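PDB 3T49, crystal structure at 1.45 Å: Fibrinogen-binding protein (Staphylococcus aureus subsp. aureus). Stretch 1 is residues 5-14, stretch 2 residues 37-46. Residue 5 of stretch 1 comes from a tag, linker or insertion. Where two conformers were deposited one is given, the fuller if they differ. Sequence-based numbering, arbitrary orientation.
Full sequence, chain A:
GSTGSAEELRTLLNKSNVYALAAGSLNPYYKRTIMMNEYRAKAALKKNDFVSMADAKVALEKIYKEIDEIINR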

# COMPACT_ATOMS: atom_id res chain seq x y z
N SER A 5 -14.69 3.30 -0.68
CA SER A 5 -13.26 3.51 -0.52
C SER A 5 -12.71 2.90 0.76
O SER A 5 -11.65 2.32 0.72
N ALA A 6 -13.42 2.96 1.88
CA ALA A 6 -12.86 2.41 3.13
C ALA A 6 -12.65 0.89 3.09
O ALA A 6 -11.62 0.38 3.58
N GLU A 7 -13.60 0.17 2.51
CA GLU A 7 -13.50 -1.28 2.45
C GLU A 7 -12.39 -1.67 1.48
O GLU A 7 -11.59 -2.56 1.77
N GLU A 8 -12.34 -0.97 0.35
CA GLU A 8 -11.34 -1.25 -0.70
C GLU A 8 -9.95 -1.01 -0.11
O GLU A 8 -9.01 -1.79 -0.29
N LEU A 9 -9.82 0.05 0.67
CA LEU A 9 -8.53 0.40 1.24
C LEU A 9 -8.12 -0.60 2.31
O LEU A 9 -6.96 -1.00 2.36
N ARG A 10 -9.04 -1.06 3.16
CA ARG A 10 -8.70 -2.09 4.12
C ARG A 10 -8.23 -3.39 3.43
O ARG A 10 -7.28 -4.02 3.90
N THR A 11 -8.89 -3.77 2.35
CA THR A 11 -8.49 -4.96 1.59
C THR A 11 -7.05 -4.81 1.13
O THR A 11 -6.25 -5.75 1.23
N LEU A 12 -6.68 -3.63 0.63
CA LEU A 12 -5.29 -3.40 0.22
C LEU A 12 -4.35 -3.46 1.41
O LEU A 12 -3.26 -4.05 1.31
N LEU A 13 -4.75 -2.87 2.54
CA LEU A 13 -3.92 -2.90 3.75
C LEU A 13 -3.70 -4.31 4.24
O LEU A 13 -2.65 -4.62 4.82
N ASN A 14 -4.67 -5.18 4.00
CA ASN A 14 -4.54 -6.54 4.50
C ASN A 14 -3.41 -7.30 3.80
O ASN A 14 -2.97 -8.31 4.31
N ASN A 37 2.70 4.32 3.08
CA ASN A 37 1.29 4.24 2.77
C ASN A 37 0.47 3.44 3.74
O ASN A 37 -0.72 3.67 3.84
N GLU A 38 1.10 2.57 4.53
CA GLU A 38 0.41 1.97 5.65
C GLU A 38 0.01 3.05 6.60
O GLU A 38 -1.12 3.11 7.08
N TYR A 39 0.95 3.93 6.91
CA TYR A 39 0.67 5.03 7.84
C TYR A 39 -0.43 5.94 7.31
O TYR A 39 -1.37 6.28 8.04
N ARG A 40 -0.33 6.34 6.05
CA ARG A 40 -1.30 7.27 5.48
C ARG A 40 -2.67 6.61 5.38
O ARG A 40 -3.67 7.25 5.69
N ALA A 41 -2.73 5.34 4.98
CA ALA A 41 -4.01 4.61 4.88
C ALA A 41 -4.67 4.47 6.23
O ALA A 41 -5.89 4.73 6.38
N LYS A 42 -3.91 4.06 7.23
CA LYS A 42 -4.50 3.85 8.55
C LYS A 42 -5.00 5.14 9.14
O LYS A 42 -6.08 5.17 9.74
N ALA A 43 -4.27 6.23 8.96
CA ALA A 43 -4.71 7.54 9.45
C ALA A 43 -5.93 8.02 8.70
O ALA A 43 -6.84 8.60 9.32
N ALA A 44 -5.98 7.79 7.39
CA ALA A 44 -7.11 8.23 6.58
C ALA A 44 -8.37 7.50 6.98
O ALA A 44 -9.45 8.10 7.06
N LEU A 45 -8.25 6.21 7.24
CA LEU A 45 -9.42 5.46 7.72
C LEU A 45 -9.92 6.01 9.06
O LEU A 45 -11.10 6.26 9.24
N LYS A 46 -9.02 6.25 10.00
CA LYS A 46 -9.39 6.68 11.34
C LYS A 46 -10.07 8.06 11.32
O LYS A 46 -10.91 8.38 12.21

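At the apolar centre are two reciprocal knobs, Leu-13 and Leu-45, both with CA-to-CB bonds directed toward the other helix and both in the m, t rotamer (chi1 -83° and chi2 174° for Leu-13; -71° and 164° for Leu-45). Leu-13 sits among Glu-38, Ala-41, Lys-42 and Leu-45, while Leu-45 sits among Ala-6, Leu-9, Arg-10 and Leu-13. The knobs meet where Leu-13 CD1 lies 3.7 Å from Leu-45 CD1, a van der Waals distance. Both methyls of Leu-13 touch Ala-41, the small side chain of its hole: CD1 and CD2 each lie 3.8 Å from Ala-41 CB.

Leu-9 also points toward the partner helix but adopts t, p (chi1 -178°, chi2 54°). Leu-9 CD1 is 3.8 Å from Ala-41 CB; Leu-9 CD2 is 4.0 Å from both Ala-41 CB and Leu-45 CG. Ala-41 CB is therefore shared by Leu-9 and Leu-13, and it too points across the interface. Toward the start of stretch 1, Leu-45 CD2 rests 3.8 Å from Ala-6 CB and 3.7 Å from Ala-6 O. That carbonyl, Ala-6 O, already accepts a backbone hydrogen bond from Arg-10 N, at 3.0 Å.

The helix geometry supports this arrangement. The two helices run roughly antiparallel, with 149° between their N-to-C directions and a closest axial approach of 10.5 Å. Their register follows from the nearest CA pairs: Ala-6 CA to Leu-45 CA at 6.5 Å, Leu-9 CA to Ala-41 CA at 7.2 Å, and Leu-13 CA to Glu-38 CA at 6.8 Å. Ala-6, Leu-9 and Leu-13 are thus registered with Leu-45, Ala-41 and Glu-38.

Farther out, Lys-42 and Glu-38 come closest through carbon atoms and Arg-10 through NH2 of its guanidinium. Lys-42, m at chi1 and t thereafter, leaves its helix sideways, and its CG lies 4.0 Å from Leu-13 CD1. Glu-38, also sideways and m, t, brings its CG to 4.3 Å from Leu-13 CD2; its CA is nearer to that methyl, at 4.0 Å. Arg-10 starts sideways, but its t, p, p bend brings its end closer to stretch 2. There Arg-10 NH2 approaches Leu-45 CD1 to 3.8 Å, with the methyl oblique to the guanidinium plane.

No hydrogen bond crosses between the stretches; at the edge Lys-42 and Glu-38 make carbon contacts with Leu-13, and the Arg-10 guanidinium packs on a Leu-45 methyl. The buried surface, 364 Å² over both sides, is largest for Leu-45 (93 Å²) and Leu-13 (74 Å²), which agrees with their roles as knobs. Glu-7, pointing away, and Thr-11, out of reach, contribute nothing to it.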

# COMPACT_ATOMS: atom_id res chain seq x y z
CB SER A 5 -12.84 4.99 -0.67
OG SER A 5 -13.46 5.81 0.29
CB ALA A 6 -13.74 2.79 4.32
CB GLU A 7 -14.82 -1.89 1.98
CG GLU A 7 -14.73 -3.42 1.86
CD GLU A 7 -16.05 -4.09 1.49
OE1 GLU A 7 -17.06 -3.37 1.28
OE2 GLU A 7 -16.08 -5.34 1.42
CB GLU A 8 -11.56 -0.36 -1.93
CG GLU A 8 -12.85 -0.65 -2.72
CD GLU A 8 -13.04 0.32 -3.89
OE1 GLU A 8 -12.55 1.47 -3.78
OE2 GLU A 8 -13.67 -0.08 -4.90
CB LEU A 9 -8.57 1.82 1.78
CG LEU A 9 -7.28 2.34 2.38
CD1 LEU A 9 -6.09 2.22 1.42
CD2 LEU A 9 -7.48 3.77 2.83
CB ARG A 10 -9.91 -2.33 5.06
CG ARG A 10 -9.68 -3.39 6.18
CD ARG A 10 -8.36 -3.26 6.95
NE ARG A 10 -8.29 -2.07 7.80
CZ ARG A 10 -7.27 -1.75 8.61
NH1 ARG A 10 -6.20 -2.53 8.66
NH2 ARG A 10 -7.31 -0.65 9.34
CB THR A 11 -9.43 -5.21 0.43
OG1 THR A 11 -10.72 -5.56 0.97
CG2 THR A 11 -8.94 -6.33 -0.47
CB LEU A 12 -5.13 -2.07 -0.53
CG LEU A 12 -5.75 -2.06 -1.91
CD1 LEU A 12 -5.94 -0.61 -2.34
CD2 LEU A 12 -4.95 -2.80 -2.94
CB LEU A 13 -4.55 -2.09 4.87
CG LEU A 13 -4.30 -0.62 4.82
CD1 LEU A 13 -5.14 0.06 5.95
CD2 LEU A 13 -2.78 -0.36 5.00
CB ASN A 14 -5.85 -7.32 4.37
CG ASN A 14 -6.92 -6.87 5.37
OD1 ASN A 14 -6.64 -6.23 6.35
ND2 ASN A 14 -8.17 -7.25 5.07
CB ASN A 37 1.11 3.81 1.34
CG ASN A 37 1.41 4.95 0.40
OD1 ASN A 37 0.64 5.91 0.31
ND2 ASN A 37 2.55 4.89 -0.28
CB GLU A 38 1.31 0.98 6.38
CG GLU A 38 1.52 -0.31 5.61
CD GLU A 38 2.50 -1.24 6.31
OE1 GLU A 38 2.92 -0.96 7.46
OE2 GLU A 38 2.85 -2.28 5.72
CB TYR A 39 1.96 5.84 8.08
CG TYR A 39 1.74 7.16 8.77
CD1 TYR A 39 1.54 7.21 10.13
CD2 TYR A 39 1.72 8.34 8.05
CE1 TYR A 39 1.35 8.43 10.78
CE2 TYR A 39 1.53 9.56 8.69
CZ TYR A 39 1.34 9.59 10.05
OH TYR A 39 1.14 10.79 10.70
CB ARG A 40 -0.84 7.72 4.09
CG ARG A 40 0.37 8.63 4.12
CD ARG A 40 0.75 9.07 2.74
NE ARG A 40 1.78 10.10 2.82
CZ ARG A 40 2.58 10.44 1.82
NH1 ARG A 40 2.48 9.81 0.67
NH2 ARG A 40 3.49 11.39 1.98
CB ALA A 41 -3.82 3.25 4.28
CB LYS A 42 -3.51 3.15 9.47
CG LYS A 42 -3.21 1.76 9.03
CD LYS A 42 -2.18 1.04 9.88
CE LYS A 42 -1.97 -0.36 9.35
NZ LYS A 42 -1.09 -1.21 10.20
CB ALA A 43 -3.58 8.55 9.32
CB ALA A 44 -6.82 8.01 5.14
CB LEU A 45 -9.10 3.97 7.82
CG LEU A 45 -8.93 3.23 6.49
CD1 LEU A 45 -8.25 1.94 6.72
CD2 LEU A 45 -10.29 3.05 5.84
CB LYS A 46 -8.11 6.70 12.19
CG LYS A 46 -8.29 7.03 13.65
CD LYS A 46 -7.12 6.48 14.45
CE LYS A 46 -7.05 4.95 14.34
NZ LYS A 46 -6.13 4.32 15.34